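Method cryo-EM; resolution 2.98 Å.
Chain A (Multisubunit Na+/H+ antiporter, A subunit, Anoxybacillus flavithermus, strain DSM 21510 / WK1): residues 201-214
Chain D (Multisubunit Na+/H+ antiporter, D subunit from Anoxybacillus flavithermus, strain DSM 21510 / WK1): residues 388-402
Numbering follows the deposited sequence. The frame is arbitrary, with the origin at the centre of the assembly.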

# COMPACT_ATOMS: atom_id res chain seq x y z
N GLY A 201 -38.73 -11.37 86.24
CA GLY A 201 -39.62 -10.92 85.19
C GLY A 201 -39.45 -11.67 83.89
O GLY A 201 -40.42 -11.95 83.19
N LEU A 202 -38.21 -12.04 83.56
CA LEU A 202 -37.96 -12.82 82.34
C LEU A 202 -38.51 -14.23 82.47
O LEU A 202 -39.13 -14.75 81.52
CB LEU A 202 -36.47 -12.83 82.03
CG LEU A 202 -35.95 -11.47 81.58
CD1 LEU A 202 -34.45 -11.46 81.51
CD2 LEU A 202 -36.55 -11.11 80.24
N LEU A 203 -38.33 -14.87 83.63
CA LEU A 203 -38.94 -16.19 83.78
C LEU A 203 -40.47 -16.11 83.88
O LEU A 203 -41.17 -17.03 83.45
CB LEU A 203 -38.33 -16.91 84.98
CG LEU A 203 -36.85 -17.22 84.72
CD1 LEU A 203 -36.18 -17.84 85.91
CD2 LEU A 203 -36.68 -18.12 83.50
N MET A 204 -40.99 -14.98 84.38
CA MET A 204 -42.42 -14.71 84.34
C MET A 204 -42.94 -14.62 82.91
O MET A 204 -44.02 -15.13 82.60
CB MET A 204 -42.71 -13.40 85.08
CG MET A 204 -44.15 -12.99 85.07
SD MET A 204 -45.21 -13.97 86.12
CE MET A 204 -44.93 -13.14 87.66
N LEU A 205 -42.18 -13.96 82.03
CA LEU A 205 -42.53 -13.89 80.61
C LEU A 205 -42.56 -15.27 79.97
O LEU A 205 -43.47 -15.58 79.19
CB LEU A 205 -41.55 -12.99 79.86
CG LEU A 205 -41.74 -12.93 78.34
CD1 LEU A 205 -43.09 -12.36 77.96
CD2 LEU A 205 -40.61 -12.17 77.68
N GLY A 206 -41.57 -16.10 80.29
CA GLY A 206 -41.57 -17.47 79.78
C GLY A 206 -42.77 -18.27 80.24
O GLY A 206 -43.37 -19.01 79.45
N GLY A 207 -43.17 -18.09 81.50
CA GLY A 207 -44.37 -18.76 81.99
C GLY A 207 -45.64 -18.25 81.34
O GLY A 207 -46.55 -19.04 81.06
N PHE A 208 -45.72 -16.94 81.09
CA PHE A 208 -46.86 -16.36 80.37
C PHE A 208 -46.99 -16.93 78.97
O PHE A 208 -48.10 -17.24 78.52
CB PHE A 208 -46.73 -14.84 80.29
CG PHE A 208 -47.05 -14.13 81.56
CD1 PHE A 208 -47.81 -14.73 82.54
CD2 PHE A 208 -46.61 -12.84 81.76
CE1 PHE A 208 -48.11 -14.06 83.71
CE2 PHE A 208 -46.90 -12.16 82.91
CZ PHE A 208 -47.65 -12.77 83.89
N VAL A 209 -45.86 -17.07 78.27
CA VAL A 209 -45.89 -17.60 76.91
C VAL A 209 -46.30 -19.07 76.90
O VAL A 209 -47.10 -19.50 76.07
CB VAL A 209 -44.51 -17.38 76.25
CG1 VAL A 209 -44.44 -18.07 74.94
CG2 VAL A 209 -44.28 -15.91 76.04
N ALA A 210 -45.79 -19.85 77.87
CA ALA A 210 -46.18 -21.25 77.98
C ALA A 210 -47.66 -21.40 78.29
O ALA A 210 -48.33 -22.29 77.75
CB ALA A 210 -45.33 -21.94 79.04
N LEU A 211 -48.19 -20.53 79.14
CA LEU A 211 -49.62 -20.56 79.46
C LEU A 211 -50.46 -20.15 78.26
O LEU A 211 -51.53 -20.72 78.02
CB LEU A 211 -49.91 -19.65 80.65
CG LEU A 211 -51.36 -19.52 81.12
CD1 LEU A 211 -51.91 -20.86 81.54
CD2 LEU A 211 -51.46 -18.52 82.24
N ALA A 212 -49.99 -19.18 77.47
CA ALA A 212 -50.72 -18.75 76.29
C ALA A 212 -50.67 -19.77 75.17
O ALA A 212 -51.48 -19.70 74.25
CB ALA A 212 -50.18 -17.41 75.80
N ILE A 213 -49.69 -20.68 75.19
CA ILE A 213 -49.74 -21.80 74.26
C ILE A 213 -50.64 -22.91 74.81
O ILE A 213 -51.35 -23.58 74.04
CB ILE A 213 -48.32 -22.30 73.95
CG1 ILE A 213 -47.52 -21.19 73.29
CG2 ILE A 213 -48.33 -23.47 72.99
CD1 ILE A 213 -46.08 -21.49 73.20
N ALA A 214 -50.64 -23.10 76.13
CA ALA A 214 -51.49 -24.12 76.76
C ALA A 214 -52.97 -23.82 76.54
O ALA A 214 -53.74 -24.70 76.14
CB ALA A 214 -51.18 -24.21 78.25
N GLY D 388 -36.52 -4.54 70.30
CA GLY D 388 -36.25 -5.96 70.25
C GLY D 388 -37.04 -6.85 71.19
O GLY D 388 -36.46 -7.72 71.85
N PHE D 389 -38.35 -6.65 71.27
CA PHE D 389 -39.20 -7.49 72.11
C PHE D 389 -39.96 -8.54 71.32
O PHE D 389 -40.00 -9.70 71.72
CB PHE D 389 -40.19 -6.64 72.89
CG PHE D 389 -41.21 -7.44 73.64
CD1 PHE D 389 -40.86 -8.18 74.75
CD2 PHE D 389 -42.54 -7.45 73.24
CE1 PHE D 389 -41.80 -8.92 75.44
CE2 PHE D 389 -43.48 -8.19 73.91
CZ PHE D 389 -43.11 -8.92 75.02
N ILE D 390 -40.58 -8.15 70.20
CA ILE D 390 -41.49 -9.05 69.50
C ILE D 390 -40.72 -10.16 68.79
O ILE D 390 -41.24 -11.27 68.64
CB ILE D 390 -42.39 -8.24 68.56
CG1 ILE D 390 -43.61 -9.05 68.13
CG2 ILE D 390 -41.65 -7.72 67.35
CD1 ILE D 390 -44.60 -9.27 69.24
N GLY D 391 -39.46 -9.91 68.43
CA GLY D 391 -38.61 -10.91 67.82
C GLY D 391 -38.29 -12.05 68.76
O GLY D 391 -38.60 -13.21 68.46
N LYS D 392 -37.70 -11.73 69.91
CA LYS D 392 -37.40 -12.78 70.87
C LYS D 392 -38.67 -13.35 71.50
O LYS D 392 -38.66 -14.50 71.92
CB LYS D 392 -36.44 -12.32 71.96
CG LYS D 392 -37.02 -11.39 72.99
CD LYS D 392 -36.01 -11.12 74.09
CE LYS D 392 -36.62 -10.28 75.18
NZ LYS D 392 -35.65 -10.02 76.27
N LEU D 393 -39.77 -12.59 71.52
CA LEU D 393 -41.04 -13.13 71.98
C LEU D 393 -41.53 -14.23 71.06
O LEU D 393 -41.95 -15.30 71.51
CB LEU D 393 -42.08 -12.02 72.08
CG LEU D 393 -43.45 -12.49 72.57
CD1 LEU D 393 -43.37 -12.92 74.01
CD2 LEU D 393 -44.51 -11.44 72.37
N LEU D 394 -41.47 -13.99 69.74
CA LEU D 394 -41.89 -15.02 68.80
C LEU D 394 -40.92 -16.19 68.74
O LEU D 394 -41.34 -17.33 68.52
CB LEU D 394 -42.08 -14.42 67.41
CG LEU D 394 -43.30 -13.52 67.21
CD1 LEU D 394 -43.23 -12.84 65.87
CD2 LEU D 394 -44.56 -14.34 67.31
N ILE D 395 -39.63 -15.94 68.98
CA ILE D 395 -38.65 -17.04 69.04
C ILE D 395 -38.92 -17.94 70.24
O ILE D 395 -38.95 -19.17 70.12
CB ILE D 395 -37.22 -16.48 69.05
CG1 ILE D 395 -36.86 -15.86 67.70
CG2 ILE D 395 -36.21 -17.55 69.38
CD1 ILE D 395 -35.58 -15.05 67.72
N VAL D 396 -39.15 -17.33 71.42
CA VAL D 396 -39.45 -18.08 72.64
C VAL D 396 -40.77 -18.83 72.50
O VAL D 396 -40.88 -19.99 72.91
CB VAL D 396 -39.45 -17.12 73.85
CG1 VAL D 396 -40.08 -17.74 75.06
CG2 VAL D 396 -38.02 -16.72 74.20
N LYS D 397 -41.77 -18.21 71.87
CA LYS D 397 -43.05 -18.88 71.67
C LYS D 397 -42.94 -20.05 70.70
O LYS D 397 -43.54 -21.11 70.92
CB LYS D 397 -44.10 -17.89 71.18
CG LYS D 397 -45.47 -18.50 71.05
CD LYS D 397 -46.51 -17.53 70.58
CE LYS D 397 -47.85 -18.23 70.47
NZ LYS D 397 -48.93 -17.34 70.00
N ALA D 398 -42.15 -19.90 69.64
CA ALA D 398 -41.99 -21.00 68.70
C ALA D 398 -41.12 -22.11 69.26
O ALA D 398 -41.27 -23.27 68.84
CB ALA D 398 -41.42 -20.48 67.39
N SER D 399 -40.23 -21.80 70.19
CA SER D 399 -39.46 -22.87 70.82
C SER D 399 -40.29 -23.61 71.87
O SER D 399 -40.15 -24.83 72.01
CB SER D 399 -38.18 -22.32 71.44
OG SER D 399 -38.46 -21.46 72.52
N PHE D 400 -41.15 -22.91 72.61
CA PHE D 400 -42.08 -23.59 73.51
C PHE D 400 -43.11 -24.43 72.76
O PHE D 400 -43.53 -25.47 73.25
CB PHE D 400 -42.81 -22.61 74.42
CG PHE D 400 -42.08 -22.27 75.68
CD1 PHE D 400 -42.07 -23.16 76.73
CD2 PHE D 400 -41.46 -21.05 75.83
CE1 PHE D 400 -41.41 -22.85 77.91
CE2 PHE D 400 -40.81 -20.73 77.01
CZ PHE D 400 -40.78 -21.64 78.04
N ASP D 401 -43.54 -23.98 71.57
CA ASP D 401 -44.52 -24.76 70.82
C ASP D 401 -43.91 -26.01 70.20
O ASP D 401 -44.65 -26.93 69.83
CB ASP D 401 -45.17 -23.87 69.75
CG ASP D 401 -46.38 -24.52 69.10
OD1 ASP D 401 -47.45 -24.57 69.73
OD2 ASP D 401 -46.26 -24.99 67.95
N ALA D 402 -42.58 -26.08 70.09
CA ALA D 402 -41.89 -27.25 69.57
C ALA D 402 -41.20 -28.06 70.67
O ALA D 402 -40.37 -28.91 70.36
CB ALA D 402 -40.88 -26.84 68.51

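The contact between these two antiporter subunits is an apolar helix-helix packing, built on reciprocal knobs and holes and crossed by no hydrogen bond. It illustrates a general principle of membrane proteins: once each helix has satisfied its own backbone, neighbours can associate through close apolar packing, without bonds between them. Chain A is helical throughout residues 201-214, and its amides bond four residues back, as in Val A209 N to Leu A205 O (3.0 Å). The helix of chain D does the same, for example from Lys D397 N to Leu D393 O (2.9 Å). Even a polar side chain is settled within its own helix, since Ser D399 OG donates to Val D396 O at 2.9 Å.

The axes approach to 9.6 Å and cross at -55°, and contacts run from Leu A202 to Ile A213, burying 529 Å² summed over both sides. The backbones come nearest where Val A209 CA lies 6.1 Å from Lys D397 CA. Here Val A209 acts as a knob, seated among Leu D393, Val D396, Lys D397 and Phe D400. Its two methyls share the work: Val A209 CG2 meets Leu D393 CD1 at 3.7 Å, while Val A209 CG1 rests 3.6 Å from Lys D397 CA, against the backbone itself.

The reverse knob is Phe D400, held among Gly A206, Val A209, Ala A210 and Ile A213. Ala A210 CB lies over one face of its ring, 4.2 Å from Phe D400 CD1, and Phe D400 CE2 lies 3.9 Å from Gly A206 O.

Toward the C-terminal end of the chain A segment, Ile A213 extends the packing. Ile A213 CD1 reaches Phe D400 CB at 3.7 Å and also lies 3.4 Å from Lys D397 O, a carbon-oxygen contact rather than a bond. Ile A213 CG2 stands 3.6 Å from Asp D401 OD1, again without a polar partnership; the isoleucine is poorly ordered, so these finer distances deserve some caution. In the other direction, Leu A205 points toward chain D and packs against both Leu D393 and Phe D389, with Leu A205 CD1 4.0 Å from Leu D393 CD1 and Leu A205 CD2 4.1 Å from Phe D389 CE1.

The lysines show how polar residues can take part in such a contact without bonding across it. Lys D397 contributes its aliphatic portion, with Lys D397 CG 3.7 Å from Ile A213 CD1, and Lys D392 NZ merely passes 4.2 Å from Leu A202 CD2. Both NZ atoms find hydrogen-bond partners elsewhere in the structure.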